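Local coordinates for protein lipase aflb (Neosartorya fumigata, PDB 6IDY) that probably hydrolyses ester bonds of lipids, consistent with a lipase of the alpha/beta-hydrolase fold, at residues A[16-24]-A[37-45]. Numbering follows the deposited sequence.
Sequences LVSILSSAA and ASLIASEIV
A37 packs against L20 where the axes of segments 16-24 and 37-45 approach to 8.0 Å, roughly antiparallel at 146°. A methyl is small enough to lie against bare backbone: A37 CB sits 3.4 Å from L20 O. One turn on, A41 CB has the side-chain hydroxyl S21 OG 3.5 Å away. L20 fills the buried side. Its chi1 of -67° places CG beside the backbone N, and the branch at CG then sends CD2 to A37 CB and CD1 to I40 CG2 at 3.6 Å. Toward the start of helix 16-24, L16 CD2 crosses I44 CD1 nearly at a right angle; I40 also touches T85 and L89 of helix 81-90, and I44 touches L99 of helix 96-103. The other flank is more open to solvent. At its boundary V17 slides closely past I44, CG2 to CG2 at 3.7 Å, and touches exposed V45 through CG1, while at the other end A24 CB rests on S38 CB. Serine suits this border because S21 OG can turn back on its own helix, donating to V17 O (2.7 Å) from above the carbonyl plane; V17 O also accepts from S21 N. No hydrogen bond links the segments, so the alanine-rich pairing of these N-terminal helices rests on close apolar fit.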
ATOM      1  N   LEU A  16      -7.577  17.073  -7.478  1.00 39.75           N
ATOM      2  CA  LEU A  16      -8.464  16.195  -6.723  1.00 38.71           C
ATOM      3  C   LEU A  16      -9.897  16.744  -6.810  1.00 43.34           C
ATOM      4  O   LEU A  16     -10.828  15.975  -7.064  1.00 43.21           O
ATOM      5  CB  LEU A  16      -7.981  16.120  -5.262  1.00 38.29           C
ATOM      6  CG  LEU A  16      -8.531  15.021  -4.364  1.00 41.80           C
ATOM      7  CD1 LEU A  16      -8.055  13.676  -4.806  1.00 40.72           C
ATOM      8  CD2 LEU A  16      -8.080  15.225  -2.932  1.00 43.26           C
ATOM      9  N   VAL A  17     -10.047  18.085  -6.688  1.00 39.72           N
ATOM     10  CA  VAL A  17     -11.315  18.814  -6.799  1.00 39.79           C
ATOM     11  C   VAL A  17     -11.950  18.608  -8.183  1.00 42.59           C
ATOM     12  O   VAL A  17     -13.114  18.217  -8.245  1.00 43.09           O
ATOM     13  CB  VAL A  17     -11.158  20.318  -6.418  1.00 44.31           C
ATOM     14  CG1 VAL A  17     -12.324  21.163  -6.935  1.00 45.03           C
ATOM     15  CG2 VAL A  17     -11.011  20.486  -4.911  1.00 43.78           C
ATOM     16  N   SER A  18     -11.186  18.845  -9.277  1.00 37.86           N
ATOM     17  CA  SER A  18     -11.666  18.693 -10.657  1.00 37.15           C
ATOM     18  C   SER A  18     -12.080  17.253 -10.981  1.00 38.58           C
ATOM     19  O   SER A  18     -13.139  17.052 -11.573  1.00 37.88           O
ATOM     20  CB  SER A  18     -10.642  19.216 -11.663  1.00 40.87           C
ATOM     21  OG  SER A  18      -9.570  18.309 -11.858  1.00 53.36           O
ATOM     22  N   ILE A  19     -11.271  16.256 -10.565  1.00 34.73           N
ATOM     23  CA  ILE A  19     -11.579  14.836 -10.784  1.00 34.01           C
ATOM     24  C   ILE A  19     -12.896  14.466 -10.092  1.00 36.92           C
ATOM     25  O   ILE A  19     -13.784  13.897 -10.731  1.00 37.52           O
ATOM     26  CB  ILE A  19     -10.408  13.900 -10.372  1.00 36.65           C
ATOM     27  CG1 ILE A  19      -9.176  14.112 -11.271  1.00 37.36           C
ATOM     28  CG2 ILE A  19     -10.847  12.431 -10.388  1.00 36.56           C
ATOM     29  CD1 ILE A  19      -7.880  13.677 -10.640  1.00 42.42           C
ATOM     30  N   LEU A  20     -13.036  14.837  -8.810  1.00 32.28           N
ATOM     31  CA  LEU A  20     -14.237  14.530  -8.038  1.00 31.79           C
ATOM     32  C   LEU A  20     -15.480  15.297  -8.517  1.00 36.04           C
ATOM     33  O   LEU A  20     -16.575  14.733  -8.475  1.00 36.13           O
ATOM     34  CB  LEU A  20     -13.996  14.697  -6.530  1.00 31.34           C
ATOM     35  CG  LEU A  20     -13.014  13.679  -5.923  1.00 34.70           C
ATOM     36  CD1 LEU A  20     -12.390  14.205  -4.659  1.00 34.60           C
ATOM     37  CD2 LEU A  20     -13.667  12.327  -5.696  1.00 35.76           C
ATOM     38  N   SER A  21     -15.315  16.544  -9.006  1.00 32.98           N
ATOM     39  CA  SER A  21     -16.434  17.347  -9.536  1.00 34.05           C
ATOM     40  C   SER A  21     -16.935  16.739 -10.848  1.00 38.00           C
ATOM     41  O   SER A  21     -18.145  16.680 -11.067  1.00 38.17           O
ATOM     42  CB  SER A  21     -16.016  18.799  -9.760  1.00 36.79           C
ATOM     43  OG  SER A  21     -15.581  19.376  -8.541  1.00 44.43           O
ATOM     44  N   SER A  22     -15.999  16.263 -11.698  1.00 34.56           N
ATOM     45  CA  SER A  22     -16.299  15.598 -12.968  1.00 35.33           C
ATOM     46  C   SER A  22     -17.030  14.284 -12.694  1.00 40.26           C
ATOM     47  O   SER A  22     -18.018  13.995 -13.368  1.00 40.62           O
ATOM     48  CB  SER A  22     -15.017  15.322 -13.749  1.00 38.43           C
ATOM     49  OG  SER A  22     -14.344  16.532 -14.053  1.00 50.35           O
ATOM     50  N   ALA A  23     -16.558  13.506 -11.687  1.00 36.25           N
ATOM     51  CA  ALA A  23     -17.149  12.228 -11.274  1.00 35.73           C
ATOM     52  C   ALA A  23     -18.577  12.406 -10.744  1.00 40.50           C
ATOM     53  O   ALA A  23     -19.439  11.572 -11.024  1.00 39.89           O
ATOM     54  CB  ALA A  23     -16.273  11.556 -10.230  1.00 35.33           C
ATOM     55  N   ALA A  24     -18.830  13.517 -10.020  1.00 38.03           N
ATOM     56  CA  ALA A  24     -20.150  13.875  -9.485  1.00 38.43           C
ATOM     57  C   ALA A  24     -21.139  14.131 -10.626  1.00 43.24           C
ATOM     58  O   ALA A  24     -22.338  13.887 -10.470  1.00 42.84           O
ATOM     59  CB  ALA A  24     -20.039  15.117  -8.613  1.00 39.43           C
ATOM     60  N   ALA A  37     -18.576  11.986  -4.085  1.00 37.07           N
ATOM     61  CA  ALA A  37     -17.630  12.788  -4.870  1.00 36.23           C
ATOM     62  C   ALA A  37     -17.996  14.274  -4.799  1.00 41.40           C
ATOM     63  O   ALA A  37     -17.112  15.099  -4.565  1.00 40.89           O
ATOM     64  CB  ALA A  37     -17.612  12.318  -6.316  1.00 36.63           C
ATOM     65  N   SER A  38     -19.302  14.606  -4.956  1.00 39.17           N
ATOM     66  CA  SER A  38     -19.817  15.978  -4.885  1.00 40.97           C
ATOM     67  C   SER A  38     -19.564  16.569  -3.495  1.00 47.27           C
ATOM     68  O   SER A  38     -18.988  17.657  -3.398  1.00 45.84           O
ATOM     69  CB  SER A  38     -21.306  16.014  -5.218  1.00 45.59           C
ATOM     70  OG  SER A  38     -21.792  17.346  -5.243  1.00 58.16           O
ATOM     71  N   LEU A  39     -19.946  15.818  -2.423  1.00 46.11           N
ATOM     72  CA  LEU A  39     -19.767  16.204  -1.020  1.00 47.19           C
ATOM     73  C   LEU A  39     -18.299  16.490  -0.710  1.00 50.71           C
ATOM     74  O   LEU A  39     -18.003  17.505  -0.081  1.00 50.89           O
ATOM     75  CB  LEU A  39     -20.317  15.115  -0.079  1.00 47.39           C
ATOM     76  CG  LEU A  39     -20.324  15.442   1.416  1.00 53.40           C
ATOM     77  CD1 LEU A  39     -21.708  15.254   2.006  1.00 54.75           C
ATOM     78  CD2 LEU A  39     -19.299  14.596   2.172  1.00 55.76           C
ATOM     79  N   ILE A  40     -17.390  15.617  -1.179  1.00 46.56           N
ATOM     80  CA  ILE A  40     -15.949  15.751  -0.960  1.00 46.24           C
ATOM     81  C   ILE A  40     -15.392  16.957  -1.718  1.00 50.54           C
ATOM     82  O   ILE A  40     -14.680  17.754  -1.109  1.00 50.95           O
ATOM     83  CB  ILE A  40     -15.187  14.417  -1.242  1.00 48.44           C
ATOM     84  CG1 ILE A  40     -15.538  13.368  -0.165  1.00 48.71           C
ATOM     85  CG2 ILE A  40     -13.669  14.622  -1.316  1.00 48.22           C
ATOM     86  CD1 ILE A  40     -15.049  11.988  -0.435  1.00 59.05           C
ATOM     87  N   ALA A  41     -15.736  17.111  -3.017  1.00 46.93           N
ATOM     88  CA  ALA A  41     -15.287  18.242  -3.841  1.00 47.42           C
ATOM     89  C   ALA A  41     -15.724  19.584  -3.238  1.00 52.08           C
ATOM     90  O   ALA A  41     -14.919  20.514  -3.199  1.00 51.39           O
ATOM     91  CB  ALA A  41     -15.802  18.108  -5.268  1.00 48.31           C
ATOM     92  N   SER A  42     -16.973  19.664  -2.725  1.00 50.31           N
ATOM     93  CA  SER A  42     -17.497  20.881  -2.101  1.00 52.02           C
ATOM     94  C   SER A  42     -16.877  21.121  -0.723  1.00 58.73           C
ATOM     95  O   SER A  42     -16.605  22.268  -0.382  1.00 59.21           O
ATOM     96  CB  SER A  42     -19.021  20.871  -2.039  1.00 55.26           C
ATOM     97  OG  SER A  42     -19.519  19.863  -1.176  1.00 65.44           O
ATOM     98  N   GLU A  43     -16.617  20.044   0.048  1.00 56.89           N
ATOM     99  CA  GLU A  43     -15.991  20.141   1.371  1.00 57.63           C
ATOM    100  C   GLU A  43     -14.529  20.589   1.278  1.00 62.34           C
ATOM    101  O   GLU A  43     -14.080  21.346   2.141  1.00 62.96           O
ATOM    102  CB  GLU A  43     -16.147  18.833   2.171  1.00 58.37           C
ATOM    103  CG  GLU A  43     -15.710  18.894   3.631  1.00 70.77           C
ATOM    104  CD  GLU A  43     -16.257  20.029   4.479  1.00 92.14           C
ATOM    105  OE1 GLU A  43     -17.494  20.226   4.496  1.00 91.88           O
ATOM    106  OE2 GLU A  43     -15.442  20.718   5.134  1.00 79.41           O
ATOM    107  N   ILE A  44     -13.805  20.168   0.216  1.00 58.63           N
ATOM    108  CA  ILE A  44     -12.411  20.570   0.006  1.00 58.54           C
ATOM    109  C   ILE A  44     -12.336  22.071  -0.274  1.00 64.56           C
ATOM    110  O   ILE A  44     -11.668  22.765   0.486  1.00 64.57           O
ATOM    111  CB  ILE A  44     -11.639  19.707  -1.039  1.00 60.47           C
ATOM    112  CG1 ILE A  44     -11.520  18.243  -0.565  1.00 59.73           C
ATOM    113  CG2 ILE A  44     -10.238  20.297  -1.314  1.00 60.92           C
ATOM    114  CD1 ILE A  44     -11.147  17.224  -1.653  1.00 64.71           C
ATOM    115  N   VAL A  45     -13.063  22.573  -1.313  1.00 63.09           N
ATOM    116  CA  VAL A  45     -13.099  24.000  -1.699  1.00 64.49           C
ATOM    117  C   VAL A  45     -13.547  24.913  -0.534  1.00 68.38           C
ATOM    118  O   VAL A  45     -13.021  26.017  -0.406  1.00 68.22           O
ATOM    119  CB  VAL A  45     -13.886  24.311  -3.009  1.00 69.37           C
ATOM    120  CG1 VAL A  45     -13.227  23.667  -4.224  1.00 68.47           C
ATOM    121  CG2 VAL A  45     -15.358  23.918  -2.915  1.00 69.52           C
TER